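Long-range contact in biofilm-associated surface protein (Staphylococcus aureus, PDB 7C7U), which is a cell wall-anchored surface protein of biofilm formation that binds calcium and probably acts as a switch controlling functional amyloid assembly: residues Leu158-Val169 against Ser181-Asp192. Numbering follows the deposited sequence.
Sequences LSNNKLNHQVFV and SESSGYFLTKAD. With CA (calcium ion), chain C.
Val167 and Ser183 form a doubly hydrogen-bonded pair where strands 163-169 and 183-187 run antiparallel within a mixed sheet. Val167 N reaches Ser183 O at 2.9 Å and Ser183 N returns the bond to Val167 O. At His165 the exchange is lopsided: its N gives a nearly straight bond to Gly185 O, whereas Gly185 N reaches His165 O only weakly. The histidine ring, with CG set between backbone N and carbonyl carbon (chi1 51°), lies flat over the Gly185-Tyr186 peptide, Gly185 C 3.5 Å from CE1. Its CD2 edge points into the face of Phe187, planes at 77°, and a water joins NE2 to Tyr186 O. Lys162, just before Leu163, runs alongside Tyr186, CG over the ring face, to a salt bridge of 2.7 Å between NZ and Asp192 OD1; NZ also donates to Ser159 O. Asp192 OD2 takes Thr189 N on its anti lone pair and a water shared with Leu158 O and Thr189 OG1. Lys162 O, Asn161 OD1 and Asn164 OD1 bind calcium with Asp77, while Asn164 ND2 bonds Thr384. At the far end, Ser181 OG, also bonded to Val178 O, accepts Val169 N at 2.9 Å.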
ATOM      1  N   LEU A 158      24.995  -1.013  10.690  1.00 36.36           N
ATOM      2  CA  LEU A 158      24.097  -2.157  10.795  1.00 34.88           C
ATOM      3  C   LEU A 158      23.391  -2.218  12.134  1.00 33.12           C
ATOM      4  O   LEU A 158      22.560  -3.100  12.327  1.00 36.31           O
ATOM      5  CB  LEU A 158      24.874  -3.458  10.555  1.00 33.72           C
ATOM      6  CG  LEU A 158      25.440  -3.648   9.144  1.00 33.10           C
ATOM      7  CD1 LEU A 158      26.363  -4.855   9.095  1.00 38.11           C
ATOM      8  CD2 LEU A 158      24.329  -3.802   8.147  1.00 37.69           C
ATOM      9  N   SER A 159      23.704  -1.331  13.074  1.00 36.04           N
ATOM     10  CA  SER A 159      22.855  -1.206  14.249  1.00 35.57           C
ATOM     11  C   SER A 159      21.563  -0.458  13.927  1.00 38.55           C
ATOM     12  O   SER A 159      20.522  -0.741  14.534  1.00 40.85           O
ATOM     13  CB  SER A 159      23.619  -0.508  15.380  1.00 45.27           C
ATOM     14  OG  SER A 159      22.903  -0.570  16.608  1.00 49.68           O
ATOM     15  N   ASN A 160      21.590   0.454  12.954  1.00 37.23           N
ATOM     16  CA  ASN A 160      20.408   1.245  12.627  1.00 38.91           C
ATOM     17  C   ASN A 160      19.694   0.768  11.372  1.00 37.04           C
ATOM     18  O   ASN A 160      18.460   0.730  11.342  1.00 43.33           O
ATOM     19  CB  ASN A 160      20.795   2.718  12.466  1.00 43.81           C
ATOM     20  CG  ASN A 160      21.267   3.331  13.766  1.00 48.24           C
ATOM     21  OD1 ASN A 160      22.269   4.044  13.797  1.00 49.58           O
ATOM     22  ND2 ASN A 160      20.551   3.044  14.853  1.00 47.57           N
ATOM     23  N   ASN A 161      20.432   0.394  10.342  1.00 32.56           N
ATOM     24  CA  ASN A 161      19.880  -0.144   9.104  1.00 32.50           C
ATOM     25  C   ASN A 161      20.181  -1.646   9.093  1.00 31.55           C
ATOM     26  O   ASN A 161      21.308  -2.044   8.803  1.00 34.01           O
ATOM     27  CB  ASN A 161      20.511   0.561   7.913  1.00 35.59           C
ATOM     28  CG  ASN A 161      19.911   0.143   6.588  1.00 41.19           C
ATOM     29  OD1 ASN A 161      19.175  -0.848   6.497  1.00 35.42           O
ATOM     30  ND2 ASN A 161      20.240   0.900   5.536  1.00 39.09           N
ATOM     31  N   LYS A 162      19.169  -2.474   9.363  1.00 30.93           N
ATOM     32  CA  LYS A 162      19.387  -3.920   9.440  1.00 31.92           C
ATOM     33  C   LYS A 162      19.421  -4.525   8.042  1.00 28.86           C
ATOM     34  O   LYS A 162      19.066  -3.888   7.057  1.00 28.88           O
ATOM     35  CB  LYS A 162      18.294  -4.614  10.256  1.00 28.84           C
ATOM     36  CG  LYS A 162      18.013  -4.017  11.621  1.00 30.75           C
ATOM     37  CD  LYS A 162      19.245  -4.088  12.484  1.00 30.98           C
ATOM     38  CE  LYS A 162      18.917  -3.743  13.933  1.00 36.69           C
ATOM     39  NZ  LYS A 162      20.196  -3.602  14.679  1.00 40.16           N
ATOM     40  N   LEU A 163      19.870  -5.773   7.949  1.00 26.06           N
ATOM     41  CA  LEU A 163      19.750  -6.521   6.698  1.00 23.63           C
ATOM     42  C   LEU A 163      18.419  -7.248   6.751  1.00 26.57           C
ATOM     43  O   LEU A 163      18.309  -8.309   7.375  1.00 29.04           O
ATOM     44  CB  LEU A 163      20.924  -7.475   6.501  1.00 29.03           C
ATOM     45  CG  LEU A 163      22.288  -6.780   6.558  1.00 29.66           C
ATOM     46  CD1 LEU A 163      23.393  -7.797   6.825  1.00 27.07           C
ATOM     47  CD2 LEU A 163      22.545  -5.998   5.275  1.00 28.94           C
ATOM     48  N   ASN A 164      17.396  -6.674   6.114  1.00 24.92           N
ATOM     49  CA  ASN A 164      16.026  -7.149   6.303  1.00 25.53           C
ATOM     50  C   ASN A 164      15.721  -8.358   5.424  1.00 27.97           C
ATOM     51  O   ASN A 164      16.337  -8.572   4.371  1.00 27.02           O
ATOM     52  CB  ASN A 164      15.014  -6.031   6.007  1.00 26.06           C
ATOM     53  CG  ASN A 164      15.398  -4.722   6.677  1.00 29.22           C
ATOM     54  OD1 ASN A 164      16.063  -3.892   6.077  1.00 32.13           O
ATOM     55  ND2 ASN A 164      15.026  -4.560   7.934  1.00 29.22           N
ATOM     56  N   HIS A 165      14.757  -9.163   5.877  1.00 28.14           N
ATOM     57  CA  HIS A 165      14.214 -10.222   5.046  1.00 28.40           C
ATOM     58  C   HIS A 165      12.709 -10.282   5.245  1.00 24.96           C
ATOM     59  O   HIS A 165      12.173  -9.832   6.261  1.00 27.53           O
ATOM     60  CB  HIS A 165      14.871 -11.610   5.314  1.00 28.09           C
ATOM     61  CG  HIS A 165      14.908 -12.043   6.752  1.00 26.07           C
ATOM     62  ND1 HIS A 165      13.785 -12.426   7.449  1.00 27.10           N
ATOM     63  CD2 HIS A 165      15.953 -12.219   7.602  1.00 28.21           C
ATOM     64  CE1 HIS A 165      14.124 -12.800   8.670  1.00 28.15           C
ATOM     65  NE2 HIS A 165      15.436 -12.681   8.792  1.00 31.09           N
ATOM     66  N   GLN A 166      12.032 -10.805   4.240  1.00 24.51           N
ATOM     67  CA  GLN A 166      10.602 -11.030   4.316  1.00 27.29           C
ATOM     68  C   GLN A 166      10.272 -12.291   3.539  1.00 26.67           C
ATOM     69  O   GLN A 166      10.890 -12.578   2.515  1.00 29.26           O
ATOM     70  CB  GLN A 166       9.833  -9.815   3.745  1.00 30.53           C
ATOM     71  CG  GLN A 166       8.332  -9.878   3.897  1.00 41.29           C
ATOM     72  CD  GLN A 166       7.646  -8.772   3.108  1.00 41.36           C
ATOM     73  OE1 GLN A 166       8.024  -8.493   1.969  1.00 44.61           O
ATOM     74  NE2 GLN A 166       6.643  -8.142   3.707  1.00 46.23           N
ATOM     75  N   VAL A 167       9.284 -13.036   4.026  1.00 26.33           N
ATOM     76  CA  VAL A 167       8.815 -14.238   3.360  1.00 29.22           C
ATOM     77  C   VAL A 167       7.288 -14.214   3.402  1.00 31.15           C
ATOM     78  O   VAL A 167       6.683 -13.712   4.357  1.00 29.10           O
ATOM     79  CB  VAL A 167       9.421 -15.516   4.006  1.00 32.08           C
ATOM     80  CG1 VAL A 167       8.890 -15.736   5.422  1.00 30.67           C
ATOM     81  CG2 VAL A 167       9.180 -16.724   3.144  1.00 33.96           C
ATOM     82  N   PHE A 168       6.668 -14.718   2.346  1.00 30.63           N
ATOM     83  CA  PHE A 168       5.214 -14.793   2.297  1.00 32.57           C
ATOM     84  C   PHE A 168       4.811 -15.698   1.143  1.00 33.61           C
ATOM     85  O   PHE A 168       5.618 -16.032   0.268  1.00 33.74           O
ATOM     86  CB  PHE A 168       4.575 -13.403   2.135  1.00 34.52           C
ATOM     87  CG  PHE A 168       5.135 -12.602   0.988  1.00 34.40           C
ATOM     88  CD1 PHE A 168       6.292 -11.844   1.156  1.00 36.32           C
ATOM     89  CD2 PHE A 168       4.487 -12.564  -0.247  1.00 40.24           C
ATOM     90  CE1 PHE A 168       6.815 -11.090   0.110  1.00 38.76           C
ATOM     91  CE2 PHE A 168       4.997 -11.796  -1.299  1.00 39.14           C
ATOM     92  CZ  PHE A 168       6.166 -11.065  -1.119  1.00 41.88           C
ATOM     93  N   VAL A 169       3.544 -16.087   1.164  1.00 36.46           N
ATOM     94  CA  VAL A 169       2.905 -16.759   0.044  1.00 40.35           C
ATOM     95  C   VAL A 169       2.266 -15.691  -0.839  1.00 35.96           C
ATOM     96  O   VAL A 169       1.554 -14.810  -0.345  1.00 36.86           O
ATOM     97  CB  VAL A 169       1.860 -17.777   0.535  1.00 40.70           C
ATOM     98  CG1 VAL A 169       1.080 -18.370  -0.632  1.00 39.83           C
ATOM     99  CG2 VAL A 169       2.539 -18.883   1.337  1.00 38.19           C
ATOM    100  N   SER A 181       0.076 -15.392   5.793  1.00 42.82           N
ATOM    101  CA  SER A 181       1.317 -16.106   5.523  1.00 42.02           C
ATOM    102  C   SER A 181       2.563 -15.282   5.827  1.00 40.61           C
ATOM    103  O   SER A 181       3.662 -15.848   5.874  1.00 38.15           O
ATOM    104  CB  SER A 181       1.367 -16.537   4.059  1.00 40.32           C
ATOM    105  OG  SER A 181       1.638 -15.430   3.228  1.00 37.38           O
ATOM    106  N   GLU A 182       2.408 -13.982   6.050  1.00 37.20           N
ATOM    107  CA  GLU A 182       3.522 -13.049   5.998  1.00 38.62           C
ATOM    108  C   GLU A 182       4.385 -13.123   7.250  1.00 37.11           C
ATOM    109  O   GLU A 182       3.892 -13.139   8.385  1.00 32.04           O
ATOM    110  CB  GLU A 182       3.002 -11.625   5.803  1.00 38.81           C
ATOM    111  CG  GLU A 182       4.105 -10.599   5.614  1.00 46.90           C
ATOM    112  CD  GLU A 182       3.718  -9.215   6.103  1.00 53.44           C
ATOM    113  OE1 GLU A 182       2.514  -8.868   6.047  1.00 49.41           O
ATOM    114  OE2 GLU A 182       4.630  -8.473   6.542  1.00 55.07           O
ATOM    115  N   SER A 183       5.692 -13.136   7.035  1.00 30.79           N
ATOM    116  CA  SER A 183       6.632 -13.056   8.129  1.00 32.90           C
ATOM    117  C   SER A 183       7.816 -12.232   7.668  1.00 30.08           C
ATOM    118  O   SER A 183       8.096 -12.151   6.475  1.00 33.21           O
ATOM    119  CB  SER A 183       7.096 -14.450   8.544  1.00 32.49           C
ATOM    120  OG  SER A 183       7.559 -14.452   9.868  1.00 40.21           O
ATOM    121  N   SER A 184       8.514 -11.622   8.618  1.00 32.00           N
ATOM    122  CA  SER A 184       9.655 -10.776   8.276  1.00 32.87           C
ATOM    123  C   SER A 184      10.700 -10.921   9.377  1.00 31.72           C
ATOM    124  O   SER A 184      10.570 -11.772  10.263  1.00 32.56           O
ATOM    125  CB  SER A 184       9.234  -9.314   8.062  1.00 26.73           C
ATOM    126  OG  SER A 184       8.617  -8.741   9.220  1.00 30.00           O
ATOM    127  N   GLY A 185      11.739 -10.092   9.310  1.00 30.59           N
ATOM    128  CA  GLY A 185      12.825 -10.105  10.275  1.00 23.35           C
ATOM    129  C   GLY A 185      14.082  -9.460   9.707  1.00 26.93           C
ATOM    130  O   GLY A 185      14.038  -8.725   8.718  1.00 26.80           O
ATOM    131  N   TYR A 186      15.208  -9.746  10.358  1.00 24.67           N
ATOM    132  CA  TYR A 186      16.474  -9.268   9.845  1.00 23.54           C
ATOM    133  C   TYR A 186      17.559 -10.225  10.296  1.00 27.17           C
ATOM    134  O   TYR A 186      17.427 -10.869  11.339  1.00 26.64           O
ATOM    135  CB  TYR A 186      16.791  -7.836  10.298  1.00 26.85           C
ATOM    136  CG  TYR A 186      16.757  -7.598  11.797  1.00 25.46           C
ATOM    137  CD1 TYR A 186      17.920  -7.697  12.565  1.00 25.03           C
ATOM    138  CD2 TYR A 186      15.587  -7.232  12.437  1.00 27.69           C
ATOM    139  CE1 TYR A 186      17.896  -7.457  13.931  1.00 25.42           C
ATOM    140  CE2 TYR A 186      15.557  -6.980  13.802  1.00 28.00           C
ATOM    141  CZ  TYR A 186      16.721  -7.107  14.541  1.00 28.73           C
ATOM    142  OH  TYR A 186      16.704  -6.872  15.896  1.00 29.47           O
ATOM    143  N   PHE A 187      18.612 -10.322   9.481  1.00 26.55           N
ATOM    144  CA  PHE A 187      19.765 -11.160   9.796  1.00 29.22           C
ATOM    145  C   PHE A 187      20.538 -10.568  10.957  1.00 31.31           C
ATOM    146  O   PHE A 187      20.709  -9.349  11.051  1.00 28.75           O
ATOM    147  CB  PHE A 187      20.690 -11.271   8.594  1.00 28.78           C
ATOM    148  CG  PHE A 187      20.090 -11.983   7.428  1.00 30.80           C
ATOM    149  CD1 PHE A 187      20.103 -13.372   7.363  1.00 25.78           C
ATOM    150  CD2 PHE A 187      19.542 -11.261   6.369  1.00 26.83           C
ATOM    151  CE1 PHE A 187      19.563 -14.026   6.265  1.00 28.41           C
ATOM    152  CE2 PHE A 187      19.008 -11.906   5.274  1.00 26.47           C
ATOM    153  CZ  PHE A 187      18.999 -13.294   5.226  1.00 29.37           C
ATOM    154  N   LEU A 188      21.015 -11.430  11.845  1.00 30.18           N
ATOM    155  CA  LEU A 188      21.782 -10.973  12.989  1.00 29.92           C
ATOM    156  C   LEU A 188      23.244 -10.847  12.585  1.00 30.97           C
ATOM    157  O   LEU A 188      23.793 -11.746  11.937  1.00 29.02           O
ATOM    158  CB  LEU A 188      21.630 -11.925  14.174  1.00 30.66           C
ATOM    159  CG  LEU A 188      20.207 -12.102  14.698  1.00 31.95           C
ATOM    160  CD1 LEU A 188      20.143 -12.991  15.923  1.00 33.75           C
ATOM    161  CD2 LEU A 188      19.562 -10.742  14.974  1.00 29.66           C
ATOM    162  N   THR A 189      23.849  -9.718  12.921  1.00 30.58           N
ATOM    163  CA  THR A 189      25.271  -9.477  12.702  1.00 28.38           C
ATOM    164  C   THR A 189      25.925  -9.156  14.032  1.00 28.40           C
ATOM    165  O   THR A 189      25.259  -9.061  15.071  1.00 27.01           O
ATOM    166  CB  THR A 189      25.514  -8.316  11.727  1.00 29.32           C
ATOM    167  OG1 THR A 189      25.187  -7.077  12.372  1.00 29.67           O
ATOM    168  CG2 THR A 189      24.720  -8.483  10.442  1.00 26.81           C
ATOM    169  N   LYS A 190      27.242  -8.903  13.979  1.00 28.14           N
ATOM    170  CA  LYS A 190      27.931  -8.456  15.180  1.00 31.17           C
ATOM    171  C   LYS A 190      27.341  -7.173  15.742  1.00 29.14           C
ATOM    172  O   LYS A 190      27.492  -6.920  16.942  1.00 29.23           O
ATOM    173  CB  LYS A 190      29.433  -8.263  14.898  1.00 33.87           C
ATOM    174  CG  LYS A 190      30.162  -9.570  14.590  1.00 38.58           C
ATOM    175  CD  LYS A 190      31.622  -9.344  14.182  1.00 36.88           C
ATOM    176  CE  LYS A 190      32.404 -10.651  14.320  1.00 43.57           C
ATOM    177  NZ  LYS A 190      33.782 -10.555  13.765  1.00 48.28           N
ATOM    178  N   ALA A 191      26.639  -6.373  14.917  1.00 31.04           N
ATOM    179  CA  ALA A 191      26.016  -5.155  15.426  1.00 27.50           C
ATOM    180  C   ALA A 191      24.899  -5.468  16.413  1.00 30.11           C
ATOM    181  O   ALA A 191      24.629  -4.676  17.323  1.00 30.14           O
ATOM    182  CB  ALA A 191      25.473  -4.314  14.259  1.00 31.07           C
ATOM    183  N   ASP A 192      24.258  -6.620  16.264  1.00 32.54           N
ATOM    184  CA  ASP A 192      23.147  -7.024  17.126  1.00 33.62           C
ATOM    185  C   ASP A 192      23.672  -7.746  18.367  1.00 36.52           C
ATOM    186  O   ASP A 192      23.322  -8.885  18.670  1.00 28.71           O
ATOM    187  CB  ASP A 192      22.180  -7.881  16.317  1.00 30.04           C
ATOM    188  CG  ASP A 192      21.725  -7.161  15.060  1.00 30.06           C
ATOM    189  OD1 ASP A 192      21.113  -6.104  15.234  1.00 32.29           O
ATOM    190  OD2 ASP A 192      22.009  -7.602  13.916  1.00 29.56           O
TER
HETATM  191 CA    CA C1001      18.145  -2.601   5.359  1.00 33.54          CA
HETATM  192  O   HOH W   1      22.745  -5.866  12.148  1.00 28.83           O
HETATM  193  O   HOH W   2      21.836  -3.106  16.970  1.00 44.24           O
HETATM  194  O   HOH W   3      20.970  -6.995  10.077  1.00 27.54           O
HETATM  195  O   HOH W   4      16.589 -13.731  11.282  1.00 32.21           O
HETATM  196  O   HOH W   5      20.146  -2.350   4.073  1.00 34.34           O
HETATM  197  O   HOH W   6      16.331  -1.084   5.805  1.00 35.21           O